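PDB 3K1T: glutamate--cysteine ligase GshA from Methylobacillus flagellatus KT, which probably acts as a glutamate--cysteine ligase, joining glutamate and cysteine through the glutamate side chain in the first step of glutathione synthesis. Local coordinates for residues 213-218 / 232-237; 275-280 / 295-300. One frame throughout, in Å; residues are numbered along the deposited sequence.

Contact 1: residues 213-218 / 232-237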
loop_
_atom_site.group_PDB
_atom_site.type_symbol
_atom_site.label_atom_id
_atom_site.label_comp_id
_atom_site.label_asym_id
_atom_site.label_seq_id
_atom_site.Cartn_x
_atom_site.Cartn_y
_atom_site.Cartn_z
ATOM N N THR A 213 24.616 -12.199 -13.419
ATOM C CA THR A 213 24.546 -11.610 -14.750
ATOM C C THR A 213 23.302 -10.722 -14.891
ATOM O O THR A 213 23.345 -9.645 -15.482
ATOM C CB THR A 213 24.527 -12.721 -15.841
ATOM O OG1 THR A 213 25.677 -13.565 -15.686
ATOM C CG2 THR A 213 24.523 -12.120 -17.238
ATOM N N ALA A 214 22.177 -11.182 -14.348
ATOM C CA ALA A 214 20.935 -10.422 -14.458
ATOM C C ALA A 214 21.061 -9.093 -13.677
ATOM O O ALA A 214 20.663 -8.051 -14.170
ATOM C CB ALA A 214 19.692 -11.248 -13.964
ATOM N N TYR A 215 21.673 -9.134 -12.496
ATOM C CA TYR A 215 21.898 -7.921 -11.717
ATOM C C TYR A 215 22.896 -6.976 -12.437
ATOM O O TYR A 215 22.652 -5.784 -12.518
ATOM C CB TYR A 215 22.324 -8.249 -10.285
ATOM C CG TYR A 215 22.433 -7.013 -9.415
ATOM C CD1 TYR A 215 21.299 -6.274 -9.086
ATOM C CD2 TYR A 215 23.657 -6.580 -8.937
ATOM C CE1 TYR A 215 21.385 -5.129 -8.298
ATOM C CE2 TYR A 215 23.765 -5.429 -8.145
ATOM C CZ TYR A 215 22.618 -4.715 -7.818
ATOM O OH TYR A 215 22.718 -3.567 -7.055
ATOM N N ASP A 216 23.961 -7.518 -13.044
ATOM C CA ASP A 216 24.821 -6.715 -13.901
ATOM C C ASP A 216 24.041 -5.936 -14.954
ATOM O O ASP A 216 24.270 -4.744 -15.144
ATOM C CB ASP A 216 25.851 -7.571 -14.666
ATOM C CG ASP A 216 27.009 -8.058 -13.827
ATOM O OD1 ASP A 216 27.155 -7.703 -12.642
ATOM O OD2 ASP A 216 27.856 -8.798 -14.429
ATOM N N ARG A 217 23.136 -6.605 -15.659
ATOM C CA ARG A 217 22.337 -5.968 -16.705
ATOM C C ARG A 217 21.461 -4.844 -16.138
ATOM O O ARG A 217 21.344 -3.804 -16.732
ATOM C CB ARG A 217 21.429 -6.993 -17.396
ATOM C CG ARG A 217 22.194 -7.958 -18.301
ATOM C CD ARG A 217 21.405 -9.261 -18.488
ATOM N NE ARG A 217 20.116 -9.069 -19.170
ATOM C CZ ARG A 217 19.091 -9.926 -19.084
ATOM N NH1 ARG A 217 19.191 -11.010 -18.313
ATOM N NH2 ARG A 217 17.956 -9.683 -19.741
ATOM N N VAL A 218 20.830 -5.078 -14.989
ATOM C CA VAL A 218 20.019 -4.020 -14.341
ATOM C C VAL A 218 20.892 -2.798 -13.973
ATOM O O VAL A 218 20.541 -1.644 -14.271
ATOM C CB VAL A 218 19.278 -4.550 -13.089
ATOM C CG1 VAL A 218 18.735 -3.376 -12.204
ATOM C CG2 VAL A 218 18.119 -5.518 -13.509
ATOM N N LEU A 232 29.825 0.938 -7.301
ATOM C CA LEU A 232 29.302 1.319 -5.978
ATOM C C LEU A 232 28.054 0.501 -5.577
ATOM O O LEU A 232 27.703 0.468 -4.398
ATOM C CB LEU A 232 29.010 2.814 -5.920
ATOM C CG LEU A 232 30.250 3.719 -6.085
ATOM C CD1 LEU A 232 29.814 5.235 -5.920
ATOM C CD2 LEU A 232 31.433 3.331 -5.201
ATOM N N LEU A 233 27.409 -0.136 -6.557
ATOM C CA LEU A 233 26.184 -0.892 -6.353
ATOM C C LEU A 233 26.347 -2.398 -6.607
ATOM O O LEU A 233 25.408 -3.154 -6.416
ATOM C CB LEU A 233 25.130 -0.390 -7.342
ATOM C CG LEU A 233 24.608 1.030 -7.233
ATOM C CD1 LEU A 233 23.781 1.394 -8.468
ATOM C CD2 LEU A 233 23.787 1.132 -5.944
ATOM N N ASN A 234 27.501 -2.842 -7.104
ATOM C CA ASN A 234 27.589 -4.171 -7.698
ATOM C C ASN A 234 28.938 -4.852 -7.441
ATOM O O ASN A 234 29.961 -4.357 -7.882
ATOM C CB ASN A 234 27.336 -4.041 -9.206
ATOM C CG ASN A 234 27.106 -5.387 -9.891
ATOM O OD1 ASN A 234 27.007 -6.438 -9.233
ATOM N ND2 ASN A 234 27.041 -5.357 -11.200
ATOM N N PRO A 235 28.940 -6.009 -6.754
ATOM C CA PRO A 235 30.244 -6.695 -6.601
ATOM C C PRO A 235 30.712 -7.319 -7.923
ATOM O O PRO A 235 29.884 -7.837 -8.692
ATOM C CB PRO A 235 29.944 -7.807 -5.569
ATOM C CG PRO A 235 28.590 -7.468 -4.977
ATOM C CD PRO A 235 27.858 -6.751 -6.091
ATOM N N TYR A 236 32.022 -7.311 -8.175
ATOM C CA TYR A 236 32.572 -8.054 -9.309
ATOM C C TYR A 236 32.347 -9.542 -9.062
ATOM O O TYR A 236 32.262 -10.004 -7.912
ATOM C CB TYR A 236 34.083 -7.815 -9.434
ATOM C CG TYR A 236 34.510 -6.436 -9.887
ATOM C CD1 TYR A 236 33.960 -5.850 -11.024
ATOM C CD2 TYR A 236 35.489 -5.730 -9.184
ATOM C CE1 TYR A 236 34.387 -4.593 -11.462
ATOM C CE2 TYR A 236 35.931 -4.512 -9.609
ATOM C CZ TYR A 236 35.388 -3.938 -10.749
ATOM O OH TYR A 236 35.827 -2.708 -11.171
ATOM N N PHE A 237 32.279 -10.308 -10.138
ATOM C CA PHE A 237 32.275 -11.769 -10.005
ATOM C C PHE A 237 32.914 -12.478 -11.209
ATOM O O PHE A 237 33.135 -11.898 -12.273
ATOM C CB PHE A 237 30.854 -12.300 -9.733
ATOM C CG PHE A 237 30.002 -12.446 -10.964
ATOM C CD1 PHE A 237 29.393 -11.346 -11.538
ATOM C CD2 PHE A 237 29.824 -13.691 -11.560
ATOM C CE1 PHE A 237 28.632 -11.461 -12.707
ATOM C CE2 PHE A 237 29.059 -13.808 -12.739
ATOM C CZ PHE A 237 28.474 -12.692 -13.304
HETATM O O HOH W 1 29.560 -7.683 -11.441
#

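Contact 2: residues 275-280 / 295-300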
loop_
_atom_site.group_PDB
_atom_site.type_symbol
_atom_site.label_atom_id
_atom_site.label_comp_id
_atom_site.label_asym_id
_atom_site.label_seq_id
_atom_site.Cartn_x
_atom_site.Cartn_y
_atom_site.Cartn_z
ATOM N N LYS A 275 41.297 0.928 2.775
ATOM C CA LYS A 275 42.442 0.247 3.371
ATOM C C LYS A 275 42.194 -1.174 3.823
ATOM O O LYS A 275 43.133 -1.859 4.170
ATOM C CB LYS A 275 43.000 1.064 4.534
ATOM C CG LYS A 275 43.484 2.455 4.077
ATOM C CD LYS A 275 44.652 2.374 3.081
ATOM C CE LYS A 275 44.808 3.694 2.357
ATOM N NZ LYS A 275 46.037 3.735 1.527
ATOM N N GLN A 276 40.945 -1.620 3.826
ATOM C CA GLN A 276 40.662 -3.009 4.180
ATOM C C GLN A 276 41.158 -3.964 3.088
ATOM O O GLN A 276 41.301 -3.594 1.943
ATOM C CB GLN A 276 39.168 -3.246 4.442
ATOM C CG GLN A 276 38.686 -2.756 5.795
ATOM C CD GLN A 276 38.325 -1.285 5.765
ATOM O OE1 GLN A 276 38.188 -0.697 4.705
ATOM N NE2 GLN A 276 38.124 -0.707 6.921
ATOM N N GLU A 277 41.432 -5.209 3.485
ATOM C CA GLU A 277 41.886 -6.260 2.564
ATOM C C GLU A 277 40.749 -6.718 1.645
ATOM O O GLU A 277 39.657 -7.002 2.130
ATOM C CB GLU A 277 42.343 -7.488 3.343
ATOM C CG GLU A 277 43.466 -7.285 4.357
ATOM C CD GLU A 277 43.962 -8.622 4.881
ATOM O OE1 GLU A 277 44.573 -9.372 4.092
ATOM O OE2 GLU A 277 43.707 -8.940 6.062
ATOM N N PRO A 278 40.992 -6.801 0.326
ATOM C CA PRO A 278 40.000 -7.437 -0.542
ATOM C C PRO A 278 39.773 -8.888 -0.126
ATOM O O PRO A 278 40.703 -9.541 0.337
ATOM C CB PRO A 278 40.637 -7.385 -1.931
ATOM C CG PRO A 278 41.670 -6.306 -1.862
ATOM C CD PRO A 278 42.123 -6.243 -0.437
ATOM N N PHE A 279 38.536 -9.365 -0.274
ATOM C CA PHE A 279 38.218 -10.762 -0.042
ATOM C C PHE A 279 37.263 -11.240 -1.087
ATOM O O PHE A 279 36.539 -10.446 -1.686
ATOM C CB PHE A 279 37.737 -11.062 1.408
ATOM C CG PHE A 279 36.324 -10.636 1.739
ATOM C CD1 PHE A 279 36.025 -9.293 2.034
ATOM C CD2 PHE A 279 35.295 -11.586 1.806
ATOM C CE1 PHE A 279 34.690 -8.898 2.404
ATOM C CE2 PHE A 279 33.985 -11.222 2.189
ATOM C CZ PHE A 279 33.674 -9.861 2.466
ATOM N N VAL A 280 37.297 -12.552 -1.315
ATOM C CA VAL A 280 36.461 -13.211 -2.306
ATOM C C VAL A 280 35.678 -14.322 -1.653
ATOM O O VAL A 280 36.209 -15.035 -0.803
ATOM C CB VAL A 280 37.300 -13.733 -3.486
ATOM C CG1 VAL A 280 36.514 -14.782 -4.326
ATOM C CG2 VAL A 280 37.773 -12.507 -4.339
ATOM N N THR A 295 35.583 -18.089 2.273
ATOM C CA THR A 295 36.119 -16.773 1.884
ATOM C C THR A 295 37.624 -16.878 1.820
ATOM O O THR A 295 38.239 -17.594 2.596
ATOM C CB THR A 295 35.703 -15.612 2.842
ATOM O OG1 THR A 295 36.051 -15.944 4.179
ATOM C CG2 THR A 295 34.162 -15.337 2.762
ATOM N N VAL A 296 38.210 -16.143 0.882
ATOM C CA VAL A 296 39.643 -16.136 0.686
ATOM C C VAL A 296 40.159 -14.715 0.525
ATOM O O VAL A 296 39.438 -13.825 0.064
ATOM C CB VAL A 296 40.072 -16.999 -0.552
ATOM C CG1 VAL A 296 39.680 -18.477 -0.355
ATOM C CG2 VAL A 296 39.519 -16.459 -1.846
ATOM N N LYS A 297 41.410 -14.511 0.926
ATOM C CA LYS A 297 42.099 -13.225 0.729
ATOM C C LYS A 297 43.308 -13.343 -0.200
ATOM O O LYS A 297 43.939 -12.358 -0.505
ATOM C CB LYS A 297 42.520 -12.654 2.079
ATOM C CG LYS A 297 41.324 -12.174 2.921
ATOM C CD LYS A 297 41.771 -11.649 4.257
ATOM C CE LYS A 297 40.697 -10.781 4.916
ATOM N NZ LYS A 297 41.137 -10.177 6.238
ATOM N N SER A 298 43.597 -14.539 -0.695
ATOM C CA SER A 298 44.660 -14.712 -1.679
ATOM C C SER A 298 44.446 -16.011 -2.461
ATOM O O SER A 298 43.744 -16.916 -2.005
ATOM C CB SER A 298 46.032 -14.754 -1.000
ATOM O OG SER A 298 46.202 -15.996 -0.386
ATOM N N ALA A 299 45.085 -16.095 -3.627
ATOM C CA ALA A 299 45.055 -17.305 -4.450
ATOM C C ALA A 299 45.594 -18.496 -3.659
ATOM O O ALA A 299 45.124 -19.638 -3.828
ATOM C CB ALA A 299 45.869 -17.098 -5.739
ATOM N N ASP A 300 46.574 -18.247 -2.782
ATOM C CA ASP A 300 47.122 -19.340 -1.962
ATOM C C ASP A 300 46.100 -19.990 -1.032
ATOM O O ASP A 300 46.201 -21.173 -0.721
ATOM C CB ASP A 300 48.336 -18.879 -1.170
ATOM C CG ASP A 300 49.623 -18.961 -1.979
ATOM O OD1 ASP A 300 49.617 -19.532 -3.100
ATOM O OD2 ASP A 300 50.654 -18.461 -1.479
HETATM O O HOH W 2 43.295 -9.705 -0.084
#

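Contact 1: residues 213-218 / 232-237
Leu233 meets Tyr215 through its carbonyl: the phenol OH of Tyr215 donates to Leu233 O at 2.8 Å. This is the first of several polar links by which the connection between helix 210-226 and strand 237-241 folds back along the flank of the helix it has just left. The carbonyl oxygen lies at the edge of the tyrosine ring, in its plane, and the hydroxyl approaches it tilted out of the carbonyl plane. In Tyr215, CG stands anti to the backbone N (chi1 -174°), beside the carbonyl carbon, and the ring carries the hydroxyl on to the returning chain; Val408 of helix 398-421 touches both Tyr215 and Leu233.

Asn234 comes next, its two amide branches meeting different residues. Its side chain runs past that of Tyr215 in the opposite direction, the amide plane almost perpendicular to the ring, and OD1 lies 3.4 Å from Tyr215 CD2 at the ring edge. On the other branch, ND2 gives a hydrogen bond of 2.8 Å to Asp216 OD1. The acceptor lies close to the amide plane, whereas the nitrogen reaches the carboxylate on its anti side, 31° out of plane. The N-H points fairly straight, with 164° at the hydrogen.

Pro235 joins through its carbonyl. A water donates to Pro235 O at 2.8 Å and also to Asp216 OD1 at 2.7 Å, so this one carboxylate oxygen receives both the amide and the water, two bonds that probably restrain the rotation of the acid.

Phe237, which begins strand 237-241, closes the contact with its ring edge. The second carboxylate oxygen, Asp216 OD2, approaches Phe237 CE1 at 3.3 Å, near the ring plane.

Contact 2: residues 275-280 / 295-300
Val280 and Val296 carry the backbone pairing, a hydrogen-bonded antiparallel pair. Val280 N donates to Val296 O, and Val296 N returns the bond to Val280 O, both at 2.8 Å. Each carbonyl also receives a CA-H contact: Phe279 CA lies 3.3 Å from Val296 O, and Thr295 CA approaches Val280 O.

The apolar contacts are two. Val280 and Val296 share one face of the sheet, where Val280 CB touches Val296 CG2 at 3.9 Å and Leu261 and Leu262 of helix 251-272 cover Val280. Phe279 CD2 meets the methyl CG2 of Thr295 at 4.0 Å, the methyl sitting at the ring edge, and Tyr332 packs edge-to-face with the same ring.

The charged contact lies beyond the paired residues. Lys297, extended beyond CG, passes its CG by Pro278 O and Phe279 CB, then crosses the Glu277 side chain at about a right angle. In the conformer of Glu277 modelled here, one of two, its NZ forms a salt bridge of 2.9 Å with Glu277 OE2, coming from above the carboxylate, 69° out of plane. An alanine here would probably leave the Glu277 carboxylate, in that conformer, without this counter-charge and uncover Phe279 CB where the lysine chain had lain.

One water adds a polar link, donating to Pro278 O at 2.6 Å and to Lys297 O at 2.8 Å, just past the last backbone bonds.

Together this is the open end of a beta hairpin, where strands 280-285 and 291-296 part at the edge of a four-stranded antiparallel sheet.

Contact 1 is complete before contact 2 opens, helix 251-272 lying between them in the chain. Their centres are 19 Å apart and their nearest atoms about 7 Å, without touching. The four-stranded antiparallel sheet relates them: its strand order is 237-241, 324-329, 280-285, 291-296, so contact 1 leads into one outermost strand, while contact 2 includes the pairing of the other with its neighbour. Helix 251-272 touches both, through Tyr236 and Val280. Contact 1 thus ties the start of the sheet to helix 210-226, and contact 2 pairs the ends of the two strands at its far edge, both in the part of the chain that belongs to the glutamate-cysteine ligase family.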